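Local coordinates for uncharacterized protein (Streptomyces malaysiense, PDB 6ZYL) that catalyses beta-hydroxylation of the peptide natural product thioholgamide, as a non-heme monooxygenase probably dependent on iron and 2-oxoglutarate, at residues W147-D152 against R229-I234. Residues are numbered along the deposited sequence; the frame is centred on the assembly and turned at random.
With TLA (L(+)-tartaric acid), chain B.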
# COMPACT_ATOMS: atom_id res chain seq x y z
N TRP A 147 4.36 -3.75 -0.74
CA TRP A 147 3.98 -4.17 0.61
C TRP A 147 5.28 -4.39 1.38
O TRP A 147 5.89 -5.46 1.27
CB TRP A 147 3.13 -5.43 0.52
CG TRP A 147 2.38 -5.84 1.74
CD1 TRP A 147 1.29 -5.23 2.28
CD2 TRP A 147 2.63 -7.00 2.53
NE1 TRP A 147 0.86 -5.93 3.38
CE2 TRP A 147 1.66 -7.03 3.56
CE3 TRP A 147 3.59 -8.03 2.48
CZ2 TRP A 147 1.62 -8.03 4.53
CZ3 TRP A 147 3.54 -9.02 3.45
CH2 TRP A 147 2.57 -9.02 4.45
N VAL A 148 5.68 -3.39 2.15
CA VAL A 148 6.97 -3.40 2.83
C VAL A 148 6.81 -4.02 4.21
O VAL A 148 5.95 -3.60 4.99
CB VAL A 148 7.55 -1.98 2.93
CG1 VAL A 148 8.91 -2.01 3.63
CG2 VAL A 148 7.67 -1.34 1.56
N ALA A 149 7.66 -4.99 4.52
CA ALA A 149 7.65 -5.66 5.82
C ALA A 149 8.50 -4.86 6.79
O ALA A 149 9.73 -4.80 6.66
CB ALA A 149 8.16 -7.09 5.69
N LEU A 150 7.86 -4.23 7.78
CA LEU A 150 8.59 -3.56 8.84
C LEU A 150 8.99 -4.55 9.94
O LEU A 150 10.02 -4.36 10.59
CB LEU A 150 7.77 -2.42 9.42
CG LEU A 150 7.44 -1.28 8.46
CD1 LEU A 150 6.73 -0.15 9.19
CD2 LEU A 150 8.69 -0.76 7.77
N THR A 151 8.18 -5.57 10.16
CA THR A 151 8.55 -6.77 10.90
C THR A 151 8.70 -7.93 9.92
O THR A 151 8.28 -7.84 8.76
CB THR A 151 7.51 -7.13 11.96
OG1 THR A 151 6.25 -7.38 11.32
CG2 THR A 151 7.35 -6.01 12.98
N ASP A 152 9.29 -9.02 10.39
CA ASP A 152 9.22 -10.27 9.64
C ASP A 152 7.76 -10.63 9.39
O ASP A 152 6.87 -10.30 10.18
CB ASP A 152 9.90 -11.41 10.40
CG ASP A 152 11.40 -11.26 10.48
OD1 ASP A 152 12.00 -10.60 9.60
OD2 ASP A 152 11.99 -11.82 11.43
N ARG A 229 2.54 -7.59 13.82
CA ARG A 229 3.02 -7.66 12.44
C ARG A 229 2.76 -6.31 11.78
O ARG A 229 1.60 -5.89 11.69
CB ARG A 229 2.33 -8.79 11.70
CG ARG A 229 2.81 -9.03 10.28
CD ARG A 229 1.63 -9.25 9.34
NE ARG A 229 1.02 -7.98 8.94
CZ ARG A 229 0.09 -7.86 8.00
NH1 ARG A 229 -0.35 -8.92 7.35
NH2 ARG A 229 -0.39 -6.66 7.71
N PHE A 230 3.82 -5.65 11.32
CA PHE A 230 3.73 -4.30 10.78
C PHE A 230 4.13 -4.31 9.31
O PHE A 230 5.24 -4.71 8.97
CB PHE A 230 4.65 -3.33 11.55
CG PHE A 230 4.15 -2.96 12.91
CD1 PHE A 230 4.17 -3.89 13.95
CD2 PHE A 230 3.67 -1.69 13.17
CE1 PHE A 230 3.72 -3.55 15.20
CE2 PHE A 230 3.22 -1.35 14.43
CZ PHE A 230 3.24 -2.28 15.45
N ASN A 231 3.23 -3.84 8.45
CA ASN A 231 3.50 -3.72 7.03
C ASN A 231 3.07 -2.35 6.54
O ASN A 231 2.04 -1.82 6.96
CB ASN A 231 2.80 -4.82 6.25
CG ASN A 231 3.37 -6.20 6.57
OD1 ASN A 231 2.98 -6.83 7.55
ND2 ASN A 231 4.29 -6.66 5.74
N PHE A 232 3.88 -1.78 5.65
CA PHE A 232 3.69 -0.44 5.10
C PHE A 232 3.50 -0.59 3.60
O PHE A 232 4.43 -1.01 2.89
CB PHE A 232 4.89 0.45 5.45
CG PHE A 232 4.82 1.82 4.87
CD1 PHE A 232 3.89 2.74 5.32
CD2 PHE A 232 5.70 2.21 3.88
CE1 PHE A 232 3.83 4.02 4.79
CE2 PHE A 232 5.66 3.48 3.34
CZ PHE A 232 4.72 4.39 3.80
N ALA A 233 2.30 -0.28 3.11
CA ALA A 233 1.92 -0.51 1.73
C ALA A 233 1.92 0.80 0.95
O ALA A 233 1.44 1.83 1.44
CB ALA A 233 0.54 -1.16 1.64
N ILE A 234 2.45 0.75 -0.27
CA ILE A 234 2.63 1.94 -1.10
C ILE A 234 2.02 1.64 -2.46
O ILE A 234 2.43 0.68 -3.13
CB ILE A 234 4.10 2.33 -1.26
CG1 ILE A 234 4.84 2.25 0.08
CG2 ILE A 234 4.23 3.73 -1.84
CD1 ILE A 234 6.36 2.19 -0.07
O1 TLA B . -6.11 -7.05 2.69
O11 TLA B . -6.12 -5.03 3.50
C1 TLA B . -5.68 -6.21 3.52
C2 TLA B . -4.63 -6.62 4.54
O2 TLA B . -4.46 -5.59 5.48
C3 TLA B . -3.31 -6.86 3.80
O3 TLA B . -2.94 -5.70 3.12
C4 TLA B . -2.25 -7.25 4.82
O4 TLA B . -2.33 -8.35 5.43
O41 TLA B . -1.30 -6.45 5.07
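The indole of Trp147 lies almost parallel to the side-chain amide of Asn231, their planes 9° apart, where strands 143-149 and 229-237 run antiparallel in the larger sheet of what is, from its family, probably the double-stranded beta-helix of a PhyH-type dioxygenase. A chi1 of -166°, which sets CG opposite the main-chain N, brings the Trp147 ring toward the neighbouring strand, and Asn231 ND2 sits over its six-membered ring, 3.2 Å from CH2, while Asn231 CB makes a CH-pi contact with the pyrrole part. The indole rim approaches the Arg229 guanidinium from over one face, with CZ2 of Trp147 3.6 Å from Arg229 NH1. Both groups grip one carboxylate of a tartrate, probably from the crystallisation liquor: NE1 of Trp147 and NH2 of Arg229 share O41, each at 2.8 Å, and NH1 of Arg229 donates to O4 along a nearly straight bond. Arg229 NH2 also bonds Phe115 O, which helps fix the guanidinium. An alanine in place of Trp147 would probably leave the Asn231 amide without its stacking surface and O41 without one of its donors. On the sheet face opposite Trp147 and Asn231 lie Val148 and Phe232, the latter packed against helix 84-90. After Ala149 the first chain segment leaves its strand, and Phe230 O accepts from both Leu150 N and Thr151 N, while Phe230 N donates to Thr151 OG1 at 3.0 Å.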